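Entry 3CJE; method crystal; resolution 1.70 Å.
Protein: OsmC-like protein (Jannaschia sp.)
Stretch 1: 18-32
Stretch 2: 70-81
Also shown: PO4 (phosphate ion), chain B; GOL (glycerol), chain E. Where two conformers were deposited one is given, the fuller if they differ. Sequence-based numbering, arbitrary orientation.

Stretch 1 (18-32) TCNGKAVGKMRNELD
Stretch 2 70-81: LTGCVMTQIRAF

An arginine near the turn of a β-hairpin can add further donors to carbonyls already paired in the strand ladder, and the OsmC-like protein from Jannaschia sp. offers a compact example. Residues 18-24 and 28-32 form an antiparallel pair, fixed by reciprocal backbone bonds of 2.9 Å between N and O of Asn20 and Asp32 and of Lys22 and Glu30. Helix 70-81 packs on one face of the pair, its axis 9.0 Å from the first strand at 32° and 9.1 Å from the second at 148°. In the register, Gly21 CA lies 6.7 Å from Thr71 CA. Asn29 CA lies 6.2 Å from Gly72 CA, and Met27 CA lies 6.9 Å from Thr76 CA.

Near the turn, Arg79 (m, t, p, with chi4 177°) places its guanidinium between Ala23 CB on one face and Lys26 O and Met27 CA on the other. Arg79 NH2 donates to Val24 O at 3.1 Å, and Arg79 NH1 adds a weak bond to Val24 O at 3.3 Å. Arg79 NH1 also donates to Arg28 O at 2.8 Å and to Asn29 OD1 at 3.1 Å, while Arg79 NE is satisfied elsewhere in the structure. Val24 O and Arg28 O already accept from the strand ladder, so the arginine shares the acceptors of the rung nearest the turn: Val24 N donates to Arg28 O at 2.9 Å and Arg28 N weakly to Val24 O at 3.3 Å. Ala23 CB is 3.4 Å from Arg79 NH1. Lys26 O is 3.1 Å from Arg79 NH2, at too poor an angle to bond; it accepts instead from glycerol O3 at 2.6 Å.

The loop amides find a phosphate: Lys26 N donates to its O1 at 2.9 Å and Met27 N to its O3 at 2.7 Å. Gly25 has phi/psi 58/-144, and a CB there would clash with phosphate O1.

Water completes the polar network. One molecule donates to Met27 O at 2.8 Å and Thr76 OG1 at 2.9 Å and accepts from Asn29 ND2 at 3.1 Å; another water donates to Met27 O at 2.9 Å and to Thr76 OG1 at 3.1 Å. Thr76 (m) donates a hydrogen bond from OG1 to Gly72 O at 2.8 Å.

Farther along, selenomethionine Met75 (m, t, p) lies against Gly21, where a CB would fall 2.5 Å from Met75 SE. Met75 CE reaches Ala23 CB at 4.0 Å, and CD2 of Leu31 (rotamer m, t) sits 4.0 Å from Met75 SE.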

# COMPACT_ATOMS: atom_id res chain seq x y z
N THR A 18 7.53 -7.38 7.67
CA THR A 18 6.81 -8.62 7.47
C THR A 18 5.35 -8.49 7.91
O THR A 18 5.00 -7.62 8.70
CB THR A 18 7.45 -9.76 8.23
OG1 THR A 18 7.41 -9.53 9.66
CG2 THR A 18 8.91 -9.97 7.77
N CYS A 19 4.53 -9.41 7.42
CA CYS A 19 3.13 -9.47 7.82
C CYS A 19 2.72 -10.91 7.81
O CYS A 19 2.93 -11.59 6.81
CB CYS A 19 2.28 -8.68 6.87
SG CYS A 19 0.52 -8.61 7.35
N ASN A 20 2.18 -11.36 8.93
CA ASN A 20 1.57 -12.66 9.01
C ASN A 20 0.08 -12.46 9.14
O ASN A 20 -0.40 -11.91 10.12
CB ASN A 20 2.03 -13.51 10.15
CG ASN A 20 1.43 -14.93 10.03
OD1 ASN A 20 1.65 -15.60 9.02
ND2 ASN A 20 0.57 -15.30 10.96
N GLY A 21 -0.65 -12.89 8.12
CA GLY A 21 -2.09 -12.72 8.08
C GLY A 21 -2.82 -14.01 8.34
O GLY A 21 -2.43 -15.07 7.80
N LYS A 22 -3.85 -13.92 9.15
CA LYS A 22 -4.70 -15.04 9.47
C LYS A 22 -6.16 -14.73 9.19
O LYS A 22 -6.66 -13.69 9.61
CB LYS A 22 -4.54 -15.41 10.94
CG LYS A 22 -3.16 -15.87 11.31
CD LYS A 22 -3.17 -16.57 12.71
N ALA A 23 -6.82 -15.63 8.47
CA ALA A 23 -8.23 -15.47 8.13
C ALA A 23 -9.11 -15.85 9.30
O ALA A 23 -8.98 -16.96 9.84
CB ALA A 23 -8.60 -16.32 6.90
N VAL A 24 -10.00 -14.95 9.66
CA VAL A 24 -11.02 -15.21 10.67
C VAL A 24 -12.40 -14.80 10.13
O VAL A 24 -12.54 -14.12 9.11
CB VAL A 24 -10.70 -14.49 12.00
CG1 VAL A 24 -9.30 -14.89 12.50
CG2 VAL A 24 -10.79 -13.00 11.85
N GLY A 25 -13.44 -15.20 10.85
CA GLY A 25 -14.78 -14.73 10.49
C GLY A 25 -15.11 -15.12 9.05
O GLY A 25 -14.68 -16.17 8.55
N LYS A 26 -15.82 -14.24 8.37
CA LYS A 26 -16.22 -14.50 6.99
C LYS A 26 -15.27 -13.89 5.98
O LYS A 26 -14.93 -14.54 4.97
CB LYS A 26 -17.61 -13.94 6.75
CG LYS A 26 -18.68 -14.68 7.55
CD LYS A 26 -20.01 -14.03 7.38
CE LYS A 26 -21.09 -14.88 8.07
NZ LYS A 26 -22.47 -14.26 7.99
N MSE A 27 -14.87 -12.64 6.22
CA MSE A 27 -13.93 -11.96 5.32
C MSE A 27 -12.85 -11.16 6.06
O MSE A 27 -12.08 -10.42 5.42
CB MSE A 27 -14.66 -11.04 4.30
CG MSE A 27 -15.43 -11.78 3.17
SE MSE A 27 -14.38 -12.99 2.08
CE MSE A 27 -13.81 -11.75 0.69
N ARG A 28 -12.77 -11.29 7.38
CA ARG A 28 -11.85 -10.51 8.17
C ARG A 28 -10.48 -11.15 8.16
O ARG A 28 -10.33 -12.36 8.40
CB ARG A 28 -12.35 -10.38 9.61
CG ARG A 28 -11.39 -9.60 10.50
CD ARG A 28 -12.03 -9.32 11.85
NE ARG A 28 -11.04 -8.83 12.81
CZ ARG A 28 -10.84 -7.56 13.12
NH1 ARG A 28 -11.55 -6.61 12.58
NH2 ARG A 28 -9.91 -7.24 14.02
N ASN A 29 -9.45 -10.33 7.97
CA ASN A 29 -8.09 -10.79 7.99
C ASN A 29 -7.35 -10.09 9.11
O ASN A 29 -7.34 -8.86 9.16
CB ASN A 29 -7.42 -10.49 6.66
CG ASN A 29 -8.07 -11.23 5.53
OD1 ASN A 29 -8.36 -12.42 5.65
ND2 ASN A 29 -8.34 -10.50 4.45
N GLU A 30 -6.73 -10.86 10.01
CA GLU A 30 -5.99 -10.27 11.11
C GLU A 30 -4.50 -10.29 10.78
O GLU A 30 -3.93 -11.37 10.61
CB GLU A 30 -6.32 -11.03 12.39
CG GLU A 30 -7.75 -10.74 12.84
CD GLU A 30 -8.17 -11.46 14.13
OE1 GLU A 30 -7.46 -12.38 14.58
OE2 GLU A 30 -9.25 -11.10 14.67
N LEU A 31 -3.93 -9.09 10.67
CA LEU A 31 -2.65 -8.85 10.07
C LEU A 31 -1.64 -8.44 11.14
O LEU A 31 -1.71 -7.33 11.62
CB LEU A 31 -2.80 -7.75 9.01
CG LEU A 31 -3.86 -8.07 7.95
CD1 LEU A 31 -4.34 -6.87 7.18
CD2 LEU A 31 -3.34 -9.23 7.05
N ASP A 32 -0.73 -9.34 11.46
CA ASP A 32 0.33 -9.11 12.42
C ASP A 32 1.55 -8.58 11.66
O ASP A 32 2.30 -9.33 11.06
CB ASP A 32 0.69 -10.42 13.12
CG ASP A 32 1.85 -10.31 14.10
OD1 ASP A 32 2.33 -9.17 14.46
OD2 ASP A 32 2.31 -11.43 14.48
N LEU A 70 -1.41 -5.01 1.25
CA LEU A 70 -1.00 -6.00 0.25
C LEU A 70 -1.39 -7.39 0.71
O LEU A 70 -2.00 -8.13 -0.04
CB LEU A 70 0.50 -5.92 0.05
CG LEU A 70 1.06 -6.96 -0.91
CD1 LEU A 70 0.38 -6.99 -2.32
CD2 LEU A 70 2.58 -6.81 -0.99
N THR A 71 -1.08 -7.72 1.96
CA THR A 71 -1.37 -9.06 2.51
C THR A 71 -2.89 -9.29 2.52
O THR A 71 -3.38 -10.36 2.11
CB THR A 71 -0.74 -9.23 3.89
OG1 THR A 71 0.66 -8.88 3.80
CG2 THR A 71 -0.89 -10.66 4.40
N GLY A 72 -3.64 -8.31 3.00
CA GLY A 72 -5.09 -8.38 3.07
C GLY A 72 -5.73 -8.50 1.70
O GLY A 72 -6.71 -9.21 1.54
N CYS A 73 -5.17 -7.81 0.71
CA CYS A 73 -5.69 -7.84 -0.68
C CYS A 73 -5.56 -9.27 -1.24
O CYS A 73 -6.53 -9.87 -1.72
CB CYS A 73 -4.99 -6.82 -1.54
SG CYS A 73 -5.94 -6.51 -3.11
N VAL A 74 -4.38 -9.86 -1.09
CA VAL A 74 -4.11 -11.22 -1.56
C VAL A 74 -5.06 -12.20 -0.88
O VAL A 74 -5.71 -13.02 -1.51
CB VAL A 74 -2.64 -11.62 -1.29
CG1 VAL A 74 -2.41 -13.14 -1.49
CG2 VAL A 74 -1.71 -10.80 -2.22
N MSE A 75 -5.15 -12.09 0.45
CA MSE A 75 -6.03 -12.98 1.23
C MSE A 75 -7.48 -12.86 0.82
O MSE A 75 -8.19 -13.87 0.69
CB MSE A 75 -5.84 -12.68 2.73
CG MSE A 75 -4.52 -13.08 3.23
SE MSE A 75 -4.33 -12.61 5.10
CE MSE A 75 -5.44 -14.04 5.81
N THR A 76 -7.94 -11.63 0.61
CA THR A 76 -9.31 -11.40 0.20
C THR A 76 -9.62 -12.10 -1.12
O THR A 76 -10.66 -12.75 -1.25
CB THR A 76 -9.62 -9.88 0.17
OG1 THR A 76 -9.52 -9.37 1.51
CG2 THR A 76 -11.04 -9.63 -0.35
N GLN A 77 -8.72 -12.01 -2.10
CA GLN A 77 -8.98 -12.65 -3.40
C GLN A 77 -8.99 -14.18 -3.26
O GLN A 77 -9.80 -14.86 -3.88
CB GLN A 77 -7.93 -12.25 -4.44
CG GLN A 77 -7.63 -10.76 -4.56
CD GLN A 77 -8.83 -9.99 -4.84
OE1 GLN A 77 -9.66 -10.41 -5.65
NE2 GLN A 77 -8.97 -8.85 -4.16
N ILE A 78 -8.05 -14.74 -2.48
CA ILE A 78 -8.05 -16.17 -2.22
C ILE A 78 -9.39 -16.63 -1.65
O ILE A 78 -10.01 -17.60 -2.12
CB ILE A 78 -6.90 -16.57 -1.29
CG1 ILE A 78 -5.56 -16.38 -2.00
CG2 ILE A 78 -7.05 -18.03 -0.82
CD1 ILE A 78 -4.35 -16.49 -1.07
N ARG A 79 -9.88 -15.90 -0.64
CA ARG A 79 -11.13 -16.24 0.01
C ARG A 79 -12.34 -16.05 -0.89
O ARG A 79 -13.24 -16.88 -0.87
CB ARG A 79 -11.27 -15.46 1.32
CG ARG A 79 -10.18 -15.78 2.34
CD ARG A 79 -10.29 -14.93 3.59
NE ARG A 79 -11.31 -15.49 4.48
CZ ARG A 79 -11.59 -15.01 5.69
NH1 ARG A 79 -10.99 -13.97 6.15
NH2 ARG A 79 -12.47 -15.62 6.42
N ALA A 80 -12.34 -15.00 -1.70
CA ALA A 80 -13.43 -14.70 -2.63
C ALA A 80 -13.50 -15.72 -3.77
O ALA A 80 -14.58 -16.03 -4.27
CB ALA A 80 -13.30 -13.29 -3.19
N PHE A 81 -12.36 -16.22 -4.20
CA PHE A 81 -12.31 -17.07 -5.41
C PHE A 81 -12.30 -18.58 -5.10
O PHE A 81 -12.56 -19.38 -6.00
CB PHE A 81 -11.07 -16.74 -6.22
CG PHE A 81 -11.05 -15.36 -6.88
CD1 PHE A 81 -12.16 -14.57 -6.99
CD2 PHE A 81 -9.88 -14.90 -7.48
CE1 PHE A 81 -12.08 -13.33 -7.61
CE2 PHE A 81 -9.82 -13.71 -8.11
CZ PHE A 81 -10.91 -12.91 -8.17
P PO4 B . -16.61 -10.63 9.26
O1 PO4 B . -16.73 -11.99 9.92
O2 PO4 B . -17.99 -10.15 8.84
O3 PO4 B . -15.86 -10.75 7.95
O4 PO4 B . -15.99 -9.68 10.28
C1 GOL E . -16.33 -18.87 2.02
O1 GOL E . -16.41 -19.80 0.95
C2 GOL E . -15.55 -17.68 1.50
O2 GOL E . -14.18 -18.05 1.43
C3 GOL E . -15.64 -16.44 2.39
O3 GOL E . -15.43 -16.74 3.77
O HOH W 1 -10.54 -8.26 4.21
O HOH W 2 -10.98 -11.39 3.04